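Local coordinates for protein galactokinase (Bifidobacterium longum subsp. infantis ATCC 15697 = JCM 1222 = DSM 20088, PDB 6TEQ) that probably transfers a phosphate group from ATP to galactose, as a galactokinase of the GHMP kinase family, and binds 2-deoxy-2-fluoro-galactose in its sugar pocket, at residues D49-L54 / A265-T270. Residues are numbered along the deposited sequence; the frame is centred on the assembly and turned at random.
Sequences DYNAGL and ANLRVT. With GAF (2-deoxy-2-fluoro-alpha-D-galactopyranose), chain M.
Asn266 packs on Ala52 at the N-cap of helix 267-276, where that helix start meets the loop between strands 33-42 and 54-70, within the galactose-binding signature. Chi1 of 52° sets Asn266 CG between the backbone N and the carbonyl carbon; the amide, turned about CB-CG, then brings OD1 to Val269 N at 3.3 Å, the capping bond asparagine suits. The Ala52 methyl CB lies 3.4 Å from Asn266 CG, a small group in a tight place. The side chains of Leu267 and Asn51 lie side by side, pointing the same way; apolar Leu267 also touches Cys255 of helix 247-262, a buried setting. One water donates to Asn51 OD1 and accepts from Leu267 N, serving a first-turn NH, while Asn51 ND2 binds His47 O. Arg268 N gives a weak bond to Asn51 O. The long Arg268 side chain, bent at chi2 (69°), passes beside Ala52 O, and Leu54 CG lies over one guanidinium face, offset toward the rim. Its several N-H groups also serve two carboxylates, Asp207 at NH1 and Asp272 at NE, in salt bridges. The same loop carries Asp49, whose OD2 lies 2.6 Å from O3 of the bound fluorogalactose. Arg268 NH1 reaches Ala52 O at 2.8 Å, the oxygen tilted 18° out of the guanidinium plane.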
ATOM      1  N   ASP A  49       1.045  -2.187 -10.670  1.00 11.92           N
ATOM      2  CA  ASP A  49       1.341  -0.740 -10.661  1.00 12.03           C
ATOM      3  C   ASP A  49       2.598  -0.380 -11.465  1.00 13.11           C
ATOM      4  O   ASP A  49       2.540   0.565 -12.297  1.00 15.61           O
ATOM      5  CB  ASP A  49       1.326  -0.181  -9.267  1.00 12.10           C
ATOM      6  CG  ASP A  49       2.316  -0.692  -8.248  1.00 11.22           C
ATOM      7  OD1 ASP A  49       2.876  -1.756  -8.480  1.00 11.81           O
ATOM      8  OD2 ASP A  49       2.521   0.044  -7.242  1.00 12.36           O
ATOM      9  N   TYR A  50       3.695  -1.066 -11.219  1.00 12.23           N
ATOM     10  CA  TYR A  50       4.983  -0.739 -11.856  1.00 13.36           C
ATOM     11  C   TYR A  50       4.983  -1.271 -13.292  1.00 12.72           C
ATOM     12  O   TYR A  50       5.926  -0.981 -14.019  1.00 15.12           O
ATOM     13  CB  TYR A  50       6.150  -1.294 -11.024  1.00 12.62           C
ATOM     14  CG  TYR A  50       6.094  -2.764 -10.655  1.00 12.27           C
ATOM     15  CD1 TYR A  50       6.383  -3.729 -11.629  1.00 11.98           C
ATOM     16  CD2 TYR A  50       5.776  -3.168  -9.356  1.00 13.52           C
ATOM     17  CE1 TYR A  50       6.314  -5.089 -11.334  1.00 14.14           C
ATOM     18  CE2 TYR A  50       5.767  -4.518  -9.017  1.00 13.37           C
ATOM     19  CZ  TYR A  50       6.025  -5.474 -10.016  1.00 12.39           C
ATOM     20  OH  TYR A  50       6.017  -6.792  -9.674  1.00 14.13           O
ATOM     21  N   ASN A  51       3.913  -1.972 -13.703  1.00 12.36           N
ATOM     22  CA  ASN A  51       3.682  -2.388 -15.119  1.00 12.86           C
ATOM     23  C   ASN A  51       2.675  -1.460 -15.828  1.00 12.82           C
ATOM     24  O   ASN A  51       2.165  -1.866 -16.884  1.00 14.19           O
ATOM     25  CB  ASN A  51       3.206  -3.834 -15.127  1.00 11.11           C
ATOM     26  CG  ASN A  51       4.305  -4.803 -14.754  1.00 14.09           C
ATOM     27  OD1 ASN A  51       5.365  -4.747 -15.369  1.00 15.00           O
ATOM     28  ND2 ASN A  51       4.061  -5.637 -13.727  1.00 12.63           N
ATOM     29  N   ALA A  52       2.349  -0.301 -15.257  1.00 14.09           N
ATOM     30  CA  ALA A  52       1.415   0.697 -15.834  1.00 10.89           C
ATOM     31  C   ALA A  52      -0.009   0.096 -15.884  1.00 14.32           C
ATOM     32  O   ALA A  52      -0.807   0.438 -16.776  1.00 13.43           O
ATOM     33  CB  ALA A  52       1.878   1.150 -17.221  1.00 12.71           C
ATOM     34  N   GLY A  53      -0.334  -0.804 -14.952  1.00 13.31           N
ATOM     35  CA  GLY A  53      -1.609  -1.507 -14.965  1.00 11.81           C
ATOM     36  C   GLY A  53      -2.667  -0.795 -14.164  1.00 14.20           C
ATOM     37  O   GLY A  53      -2.591   0.406 -13.936  1.00 15.17           O
ATOM     38  N   LEU A  54      -3.668  -1.569 -13.820  1.00 12.26           N
ATOM     39  CA  LEU A  54      -4.816  -1.130 -13.006  1.00 12.50           C
ATOM     40  C   LEU A  54      -4.661  -1.704 -11.615  1.00 11.30           C
ATOM     41  O   LEU A  54      -4.197  -2.854 -11.462  1.00 11.83           O
ATOM     42  CB  LEU A  54      -6.150  -1.623 -13.566  1.00 12.77           C
ATOM     43  CG  LEU A  54      -6.440  -1.130 -14.974  1.00 13.96           C
ATOM     44  CD1 LEU A  54      -7.717  -1.762 -15.498  1.00 15.36           C
ATOM     45  CD2 LEU A  54      -6.553   0.386 -15.010  1.00 12.98           C
ATOM     46  N   ALA A 265       6.629  -0.407 -24.245  1.00 17.54           N
ATOM     47  CA  ALA A 265       7.136   0.472 -23.150  1.00 22.63           C
ATOM     48  C   ALA A 265       6.800  -0.150 -21.783  1.00 19.59           C
ATOM     49  O   ALA A 265       7.581   0.074 -20.808  1.00 18.09           O
ATOM     50  CB  ALA A 265       6.498   1.813 -23.221  1.00 27.66           C
ATOM     51  N   ASN A 266       5.689  -0.896 -21.731  1.00 17.08           N
ATOM     52  CA  ASN A 266       5.263  -1.540 -20.470  1.00 15.15           C
ATOM     53  C   ASN A 266       4.281  -2.681 -20.763  1.00 14.66           C
ATOM     54  O   ASN A 266       3.675  -2.717 -21.847  1.00 14.59           O
ATOM     55  CB  ASN A 266       4.690  -0.540 -19.463  1.00 15.97           C
ATOM     56  CG  ASN A 266       3.604   0.339 -20.051  1.00 15.23           C
ATOM     57  OD1 ASN A 266       2.571  -0.204 -20.402  1.00 14.41           O
ATOM     58  ND2 ASN A 266       3.820   1.652 -20.181  1.00 17.18           N
ATOM     59  N   LEU A 267       4.036  -3.548 -19.764  1.00 14.67           N
ATOM     60  CA  LEU A 267       3.191  -4.714 -20.019  1.00 13.86           C
ATOM     61  C   LEU A 267       1.732  -4.333 -20.164  1.00 12.66           C
ATOM     62  O   LEU A 267       0.951  -5.157 -20.590  1.00 14.07           O
ATOM     63  CB  LEU A 267       3.426  -5.776 -18.956  1.00 13.72           C
ATOM     64  CG  LEU A 267       4.813  -6.454 -19.056  1.00 14.57           C
ATOM     65  CD1 LEU A 267       5.066  -7.385 -17.887  1.00 15.25           C
ATOM     66  CD2 LEU A 267       5.033  -7.196 -20.362  1.00 14.99           C
ATOM     67  N   ARG A 268       1.346  -3.154 -19.715  1.00 13.84           N
ATOM     68  CA  ARG A 268      -0.034  -2.701 -19.961  1.00 14.36           C
ATOM     69  C   ARG A 268      -0.305  -2.610 -21.453  1.00 14.49           C
ATOM     70  O   ARG A 268      -1.441  -2.924 -21.843  1.00 15.31           O
ATOM     71  CB  ARG A 268      -0.274  -1.393 -19.273  1.00 14.13           C
ATOM     72  CG  ARG A 268      -1.603  -0.757 -19.582  1.00 12.64           C
ATOM     73  CD  ARG A 268      -2.817  -1.489 -18.997  1.00 13.38           C
ATOM     74  NE  ARG A 268      -4.013  -0.661 -19.136  1.00 13.21           N
ATOM     75  CZ  ARG A 268      -4.366   0.320 -18.328  1.00 13.34           C
ATOM     76  NH1 ARG A 268      -3.563   0.696 -17.353  1.00 13.11           N
ATOM     77  NH2 ARG A 268      -5.461   1.017 -18.584  1.00 17.16           N
ATOM     78  N   VAL A 269       0.654  -2.149 -22.252  1.00 13.58           N
ATOM     79  CA  VAL A 269       0.490  -2.205 -23.734  1.00 14.41           C
ATOM     80  C   VAL A 269       0.115  -3.643 -24.178  1.00 12.04           C
ATOM     81  O   VAL A 269      -0.840  -3.837 -24.907  1.00 16.98           O
ATOM     82  CB  VAL A 269       1.771  -1.745 -24.428  1.00 14.77           C
ATOM     83  CG1 VAL A 269       1.569  -1.848 -25.951  1.00 19.53           C
ATOM     84  CG2 VAL A 269       2.256  -0.397 -23.972  1.00 17.10           C
ATOM     85  N   THR A 270       0.898  -4.616 -23.771  1.00 18.50           N
ATOM     86  CA  THR A 270       0.692  -6.045 -24.091  1.00 14.64           C
ATOM     87  C   THR A 270      -0.734  -6.436 -23.614  1.00 14.89           C
ATOM     88  O   THR A 270      -1.516  -7.074 -24.336  1.00 15.07           O
ATOM     89  CB  THR A 270       1.783  -6.852 -23.396  1.00 17.72           C
ATOM     90  OG1 THR A 270       3.071  -6.328 -23.751  1.00 19.25           O
ATOM     91  CG2 THR A 270       1.591  -8.325 -23.665  1.00 18.02           C
TER
HETATM   92  C1  GAF M 609       4.259  -3.409  -2.758  0.60 14.86           C
HETATM   93  C2  GAF M 609       4.599  -2.103  -3.443  0.60 14.74           C
HETATM   94  F2  GAF M 609       4.916  -1.185  -2.498  0.60 15.54           F
HETATM   95  C3  GAF M 609       3.454  -1.592  -4.291  0.60 11.94           C
HETATM   96  O3  GAF M 609       3.905  -0.550  -5.099  0.60 14.69           O
HETATM   97  C4  GAF M 609       2.914  -2.707  -5.237  0.60 13.52           C
HETATM   98  O4  GAF M 609       3.815  -3.042  -6.285  0.60 14.07           O
HETATM   99  C5  GAF M 609       2.597  -3.913  -4.421  0.60 12.35           C
HETATM  100  O5  GAF M 609       3.744  -4.337  -3.725  0.60 15.58           O
HETATM  101  C6  GAF M 609       2.082  -5.079  -5.241  0.60 11.16           C
HETATM  102  O6  GAF M 609       0.849  -4.757  -5.884  0.60  9.59           O
HETATM  103  O1  GAF M 609       3.302  -3.038  -1.783  0.60 17.81           O
HETATM  104  O   HOH W   1       5.948  -3.318 -17.699  1.00 16.79           O